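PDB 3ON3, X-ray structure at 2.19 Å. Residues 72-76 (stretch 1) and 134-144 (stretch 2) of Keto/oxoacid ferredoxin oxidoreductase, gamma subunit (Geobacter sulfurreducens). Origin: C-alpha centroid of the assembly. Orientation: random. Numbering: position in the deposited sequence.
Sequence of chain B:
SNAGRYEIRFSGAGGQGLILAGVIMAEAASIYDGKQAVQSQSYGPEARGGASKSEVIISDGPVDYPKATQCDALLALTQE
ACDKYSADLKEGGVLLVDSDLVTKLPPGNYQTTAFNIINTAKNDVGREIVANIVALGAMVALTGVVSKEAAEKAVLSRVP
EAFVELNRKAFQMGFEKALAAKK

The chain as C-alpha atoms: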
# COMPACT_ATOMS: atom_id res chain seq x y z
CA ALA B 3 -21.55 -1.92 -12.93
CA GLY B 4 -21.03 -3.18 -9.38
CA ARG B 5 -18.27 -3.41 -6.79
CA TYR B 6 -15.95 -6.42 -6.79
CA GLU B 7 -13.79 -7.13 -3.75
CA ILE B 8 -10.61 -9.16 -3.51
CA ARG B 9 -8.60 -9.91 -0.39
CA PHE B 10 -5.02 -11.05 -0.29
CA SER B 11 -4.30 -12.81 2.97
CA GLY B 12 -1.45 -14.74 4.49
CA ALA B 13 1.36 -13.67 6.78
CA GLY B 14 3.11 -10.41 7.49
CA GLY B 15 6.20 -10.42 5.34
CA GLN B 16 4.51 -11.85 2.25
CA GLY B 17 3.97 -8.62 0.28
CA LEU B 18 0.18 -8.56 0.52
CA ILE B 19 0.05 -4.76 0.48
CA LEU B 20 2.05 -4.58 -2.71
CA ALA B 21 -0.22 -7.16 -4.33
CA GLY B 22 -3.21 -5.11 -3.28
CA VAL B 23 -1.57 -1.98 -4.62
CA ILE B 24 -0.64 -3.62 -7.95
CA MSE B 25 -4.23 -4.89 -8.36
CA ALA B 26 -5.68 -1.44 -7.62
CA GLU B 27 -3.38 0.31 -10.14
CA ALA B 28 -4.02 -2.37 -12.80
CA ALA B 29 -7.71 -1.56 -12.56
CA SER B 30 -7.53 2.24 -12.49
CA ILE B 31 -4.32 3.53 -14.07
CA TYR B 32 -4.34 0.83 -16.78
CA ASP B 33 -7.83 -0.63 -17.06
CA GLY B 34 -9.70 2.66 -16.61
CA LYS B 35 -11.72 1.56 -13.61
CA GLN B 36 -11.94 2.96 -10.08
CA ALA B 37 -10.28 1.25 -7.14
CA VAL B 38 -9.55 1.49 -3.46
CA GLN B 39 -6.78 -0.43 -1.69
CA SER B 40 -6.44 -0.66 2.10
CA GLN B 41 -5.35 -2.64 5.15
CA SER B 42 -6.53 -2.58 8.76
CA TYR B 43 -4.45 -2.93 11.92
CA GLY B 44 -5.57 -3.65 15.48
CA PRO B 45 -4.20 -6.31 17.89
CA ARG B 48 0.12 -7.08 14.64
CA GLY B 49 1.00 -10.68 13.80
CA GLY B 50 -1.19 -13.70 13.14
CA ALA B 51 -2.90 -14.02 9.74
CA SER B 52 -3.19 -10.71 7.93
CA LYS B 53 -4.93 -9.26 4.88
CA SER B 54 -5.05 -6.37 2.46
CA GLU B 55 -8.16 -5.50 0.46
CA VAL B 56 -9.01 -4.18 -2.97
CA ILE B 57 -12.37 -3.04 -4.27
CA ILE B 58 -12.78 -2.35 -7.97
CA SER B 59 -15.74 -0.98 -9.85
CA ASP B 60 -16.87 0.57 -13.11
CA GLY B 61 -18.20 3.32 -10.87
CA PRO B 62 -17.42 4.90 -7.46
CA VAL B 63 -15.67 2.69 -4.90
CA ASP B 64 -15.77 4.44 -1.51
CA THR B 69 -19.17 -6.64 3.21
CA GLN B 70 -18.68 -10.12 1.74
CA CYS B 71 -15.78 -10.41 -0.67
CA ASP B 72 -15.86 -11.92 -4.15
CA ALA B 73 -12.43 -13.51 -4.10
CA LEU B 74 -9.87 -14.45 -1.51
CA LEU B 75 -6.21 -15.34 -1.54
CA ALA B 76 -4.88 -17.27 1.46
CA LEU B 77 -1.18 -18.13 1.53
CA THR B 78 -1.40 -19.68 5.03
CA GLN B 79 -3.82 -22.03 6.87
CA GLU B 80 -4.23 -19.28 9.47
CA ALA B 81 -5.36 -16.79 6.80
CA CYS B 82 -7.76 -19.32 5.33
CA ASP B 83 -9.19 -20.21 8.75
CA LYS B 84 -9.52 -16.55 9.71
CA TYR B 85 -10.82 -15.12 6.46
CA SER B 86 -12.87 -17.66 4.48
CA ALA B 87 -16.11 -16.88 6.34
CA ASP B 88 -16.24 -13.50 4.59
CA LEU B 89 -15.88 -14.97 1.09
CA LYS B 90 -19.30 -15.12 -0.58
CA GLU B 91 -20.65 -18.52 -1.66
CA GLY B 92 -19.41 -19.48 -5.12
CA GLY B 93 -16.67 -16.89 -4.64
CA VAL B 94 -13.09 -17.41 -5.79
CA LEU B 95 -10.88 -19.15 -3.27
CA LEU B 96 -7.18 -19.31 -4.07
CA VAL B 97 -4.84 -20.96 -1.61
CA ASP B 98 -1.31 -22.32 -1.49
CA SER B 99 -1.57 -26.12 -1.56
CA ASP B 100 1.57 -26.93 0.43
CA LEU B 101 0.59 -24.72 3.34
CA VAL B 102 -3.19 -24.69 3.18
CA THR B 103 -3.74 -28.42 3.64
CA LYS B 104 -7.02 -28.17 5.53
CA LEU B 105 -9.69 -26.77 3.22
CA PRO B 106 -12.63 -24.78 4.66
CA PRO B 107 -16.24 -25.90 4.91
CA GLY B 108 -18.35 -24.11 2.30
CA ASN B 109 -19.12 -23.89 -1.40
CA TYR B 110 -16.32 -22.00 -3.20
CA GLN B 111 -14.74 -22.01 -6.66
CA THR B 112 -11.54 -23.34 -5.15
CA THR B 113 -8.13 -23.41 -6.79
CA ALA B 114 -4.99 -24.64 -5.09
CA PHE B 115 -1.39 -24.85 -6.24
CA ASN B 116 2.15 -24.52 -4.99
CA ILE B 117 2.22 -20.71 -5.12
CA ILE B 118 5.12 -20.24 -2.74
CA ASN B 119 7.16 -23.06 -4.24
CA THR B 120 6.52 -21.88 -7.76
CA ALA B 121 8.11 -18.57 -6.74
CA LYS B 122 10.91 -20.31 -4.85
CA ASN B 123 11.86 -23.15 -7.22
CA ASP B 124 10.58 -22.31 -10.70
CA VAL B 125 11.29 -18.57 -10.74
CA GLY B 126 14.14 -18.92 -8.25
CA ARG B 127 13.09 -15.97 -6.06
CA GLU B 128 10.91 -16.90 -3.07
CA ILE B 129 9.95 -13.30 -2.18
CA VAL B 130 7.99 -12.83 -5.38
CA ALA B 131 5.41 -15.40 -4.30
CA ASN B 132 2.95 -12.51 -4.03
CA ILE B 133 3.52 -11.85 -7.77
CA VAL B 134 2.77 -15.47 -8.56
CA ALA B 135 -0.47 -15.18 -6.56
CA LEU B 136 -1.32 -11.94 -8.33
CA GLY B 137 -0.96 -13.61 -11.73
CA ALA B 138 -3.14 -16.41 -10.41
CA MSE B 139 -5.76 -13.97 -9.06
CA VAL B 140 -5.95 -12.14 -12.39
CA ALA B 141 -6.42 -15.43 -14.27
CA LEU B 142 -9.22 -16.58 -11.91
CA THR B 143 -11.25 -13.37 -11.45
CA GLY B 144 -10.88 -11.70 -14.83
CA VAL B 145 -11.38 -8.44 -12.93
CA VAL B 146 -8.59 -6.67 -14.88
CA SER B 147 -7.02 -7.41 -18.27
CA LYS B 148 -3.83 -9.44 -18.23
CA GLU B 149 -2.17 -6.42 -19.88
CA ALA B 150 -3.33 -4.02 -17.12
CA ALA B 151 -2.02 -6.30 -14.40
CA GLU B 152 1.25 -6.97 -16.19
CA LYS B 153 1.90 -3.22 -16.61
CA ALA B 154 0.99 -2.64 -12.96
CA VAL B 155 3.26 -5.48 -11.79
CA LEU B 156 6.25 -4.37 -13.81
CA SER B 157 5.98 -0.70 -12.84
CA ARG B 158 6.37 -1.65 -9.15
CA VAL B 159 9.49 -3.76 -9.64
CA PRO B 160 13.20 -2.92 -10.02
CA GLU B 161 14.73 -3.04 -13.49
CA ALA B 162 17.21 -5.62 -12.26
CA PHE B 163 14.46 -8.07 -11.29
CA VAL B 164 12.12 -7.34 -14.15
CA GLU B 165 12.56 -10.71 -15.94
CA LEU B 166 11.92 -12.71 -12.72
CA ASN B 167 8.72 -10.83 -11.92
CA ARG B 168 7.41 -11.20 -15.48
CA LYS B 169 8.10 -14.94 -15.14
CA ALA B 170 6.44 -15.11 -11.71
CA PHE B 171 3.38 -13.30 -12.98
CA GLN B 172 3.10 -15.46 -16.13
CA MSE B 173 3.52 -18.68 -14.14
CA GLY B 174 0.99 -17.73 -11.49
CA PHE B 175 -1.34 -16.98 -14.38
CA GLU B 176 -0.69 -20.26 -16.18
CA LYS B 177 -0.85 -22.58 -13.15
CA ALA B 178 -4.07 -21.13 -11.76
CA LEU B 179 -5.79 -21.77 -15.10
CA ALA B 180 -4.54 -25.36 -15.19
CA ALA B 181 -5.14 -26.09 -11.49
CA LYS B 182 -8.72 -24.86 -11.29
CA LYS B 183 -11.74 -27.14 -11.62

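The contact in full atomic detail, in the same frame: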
# COMPACT_ATOMS: atom_id res chain seq x y z
N ASP B 72 -15.55 -11.12 -2.98
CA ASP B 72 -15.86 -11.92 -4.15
C ASP B 72 -14.77 -12.94 -4.40
O ASP B 72 -14.99 -13.96 -5.02
CB ASP B 72 -16.04 -11.02 -5.36
CG ASP B 72 -17.19 -10.06 -5.19
OD1 ASP B 72 -18.32 -10.42 -5.57
OD2 ASP B 72 -16.98 -8.93 -4.69
N ALA B 73 -13.58 -12.66 -3.88
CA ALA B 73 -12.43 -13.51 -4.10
C ALA B 73 -11.48 -13.40 -2.94
O ALA B 73 -11.35 -12.34 -2.34
CB ALA B 73 -11.72 -13.11 -5.41
N LEU B 74 -10.78 -14.48 -2.64
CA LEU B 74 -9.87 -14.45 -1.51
C LEU B 74 -8.61 -15.27 -1.74
O LEU B 74 -8.66 -16.45 -2.08
CB LEU B 74 -10.57 -14.95 -0.25
CG LEU B 74 -9.64 -15.18 0.95
CD1 LEU B 74 -9.22 -13.85 1.63
CD2 LEU B 74 -10.26 -16.13 1.95
N LEU B 75 -7.47 -14.62 -1.54
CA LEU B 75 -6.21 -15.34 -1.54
C LEU B 75 -5.83 -15.65 -0.11
O LEU B 75 -5.90 -14.78 0.73
CB LEU B 75 -5.11 -14.49 -2.16
CG LEU B 75 -3.74 -15.10 -1.88
CD1 LEU B 75 -3.53 -16.36 -2.72
CD2 LEU B 75 -2.62 -14.09 -2.14
N ALA B 76 -5.42 -16.89 0.15
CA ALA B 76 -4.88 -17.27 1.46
C ALA B 76 -3.59 -18.06 1.28
O ALA B 76 -3.60 -19.19 0.80
CB ALA B 76 -5.90 -18.09 2.26
N VAL B 134 3.42 -14.23 -8.14
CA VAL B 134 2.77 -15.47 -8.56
C VAL B 134 1.27 -15.48 -8.25
O VAL B 134 0.45 -15.75 -9.11
CB VAL B 134 3.40 -16.68 -7.92
CG1 VAL B 134 2.73 -17.97 -8.47
CG2 VAL B 134 4.89 -16.70 -8.18
N ALA B 135 0.92 -15.15 -7.01
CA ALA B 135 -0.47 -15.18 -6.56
C ALA B 135 -1.30 -14.15 -7.32
O ALA B 135 -2.48 -14.35 -7.59
CB ALA B 135 -0.54 -14.93 -5.06
N LEU B 136 -0.67 -13.04 -7.65
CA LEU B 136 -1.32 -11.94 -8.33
C LEU B 136 -1.66 -12.35 -9.77
O LEU B 136 -2.75 -12.06 -10.27
CB LEU B 136 -0.40 -10.73 -8.31
CG LEU B 136 -0.86 -9.36 -8.79
CD1 LEU B 136 -0.91 -9.32 -10.33
CD2 LEU B 136 -2.19 -8.98 -8.15
N GLY B 137 -0.72 -13.04 -10.41
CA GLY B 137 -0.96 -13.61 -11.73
C GLY B 137 -2.10 -14.62 -11.66
O GLY B 137 -3.01 -14.65 -12.51
N ALA B 138 -2.08 -15.42 -10.61
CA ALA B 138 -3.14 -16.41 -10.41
C ALA B 138 -4.49 -15.73 -10.21
O ALA B 138 -5.48 -16.16 -10.80
CB ALA B 138 -2.81 -17.33 -9.26
N MSE B 139 -4.52 -14.68 -9.39
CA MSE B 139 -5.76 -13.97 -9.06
C MSE B 139 -6.37 -13.28 -10.27
O MSE B 139 -7.59 -13.16 -10.37
CB MSE B 139 -5.51 -12.91 -7.98
CG MSE B 139 -5.94 -13.30 -6.60
SE MSE B 139 -7.80 -13.92 -6.42
CE MSE B 139 -7.31 -15.28 -5.17
N VAL B 140 -5.51 -12.79 -11.15
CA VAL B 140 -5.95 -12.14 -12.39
C VAL B 140 -6.58 -13.18 -13.31
O VAL B 140 -7.67 -12.98 -13.83
CB VAL B 140 -4.77 -11.39 -13.10
CG1 VAL B 140 -5.16 -10.88 -14.50
CG2 VAL B 140 -4.25 -10.22 -12.20
N ALA B 141 -5.87 -14.30 -13.50
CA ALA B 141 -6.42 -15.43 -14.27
C ALA B 141 -7.81 -15.84 -13.78
O ALA B 141 -8.75 -15.91 -14.58
CB ALA B 141 -5.47 -16.63 -14.23
N LEU B 142 -7.96 -16.07 -12.48
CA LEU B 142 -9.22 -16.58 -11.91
C LEU B 142 -10.40 -15.60 -11.86
O LEU B 142 -11.53 -16.00 -12.03
CB LEU B 142 -9.00 -17.19 -10.52
CG LEU B 142 -8.04 -18.37 -10.39
CD1 LEU B 142 -7.76 -18.67 -8.93
CD2 LEU B 142 -8.57 -19.63 -11.13
N THR B 143 -10.14 -14.32 -11.62
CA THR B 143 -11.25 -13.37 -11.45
C THR B 143 -11.66 -12.69 -12.74
O THR B 143 -12.83 -12.34 -12.93
CB THR B 143 -10.89 -12.28 -10.42
OG1 THR B 143 -9.72 -11.56 -10.86
CG2 THR B 143 -10.62 -12.89 -9.06
N GLY B 144 -10.69 -12.51 -13.64
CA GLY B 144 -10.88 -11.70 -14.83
C GLY B 144 -11.29 -10.28 -14.50
O GLY B 144 -11.94 -9.63 -15.30

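A buried strand, 73-76, lies against a helix, 134-143, and the two run nearly antiparallel: their N-to-C directions differ by 156° and their axes approach to 10.1 Å, a typical spacing for a helix resting on a sheet. The register follows from this. Ala-73 sits nearest Thr-143 at the helix's end (CA to CA 7.4 Å), while Leu-75 sits nearest Ala-135 (CA to CA 7.6 Å). The helix ends at Thr-143; Gly-144 is the first residue to leave helical phi/psi, with a positive phi that favours glycine.

Each element offers a periodic face. Along the strand the CA-to-CB bonds of Ala-73 and Leu-75 point toward the helix, while those of Leu-74 and Ala-76 point away. Along the helix the facing positions are Ala-135, Met-139 and Thr-143, spaced by four residues, so they form one stripe.

Met-139, a selenomethionine here, is the hub. Met-139 SE lies 4.1 Å from Ala-73 CB, and Met-139 CE lies 3.8 Å from Leu-75 CB. The same methyl also packs on strand backbone, with Met-139 CE 3.6 Å from Leu-74 O and 3.7 Å from Leu-75 N; these are van der Waals contacts. Leu-75 meets the small Ala-135, Leu-75 CD2 to Ala-135 CB at 3.7 Å, and also the methyl of Met-139, whereas the short Ala-73 meets Met-139 and the methyl of Thr-143, with Ala-73 CB and Thr-143 CG2 3.8 Å apart.

No hydrogen bond crosses the interface; only 230 Å² is buried, and the contact is apolar packing. Thr-143 shows how a polar residue can join it: with chi1 in the p well, Thr-143 OG1 donates to Met-139 O at 2.7 Å, back along its own helix, leaving CG2 to face the strand.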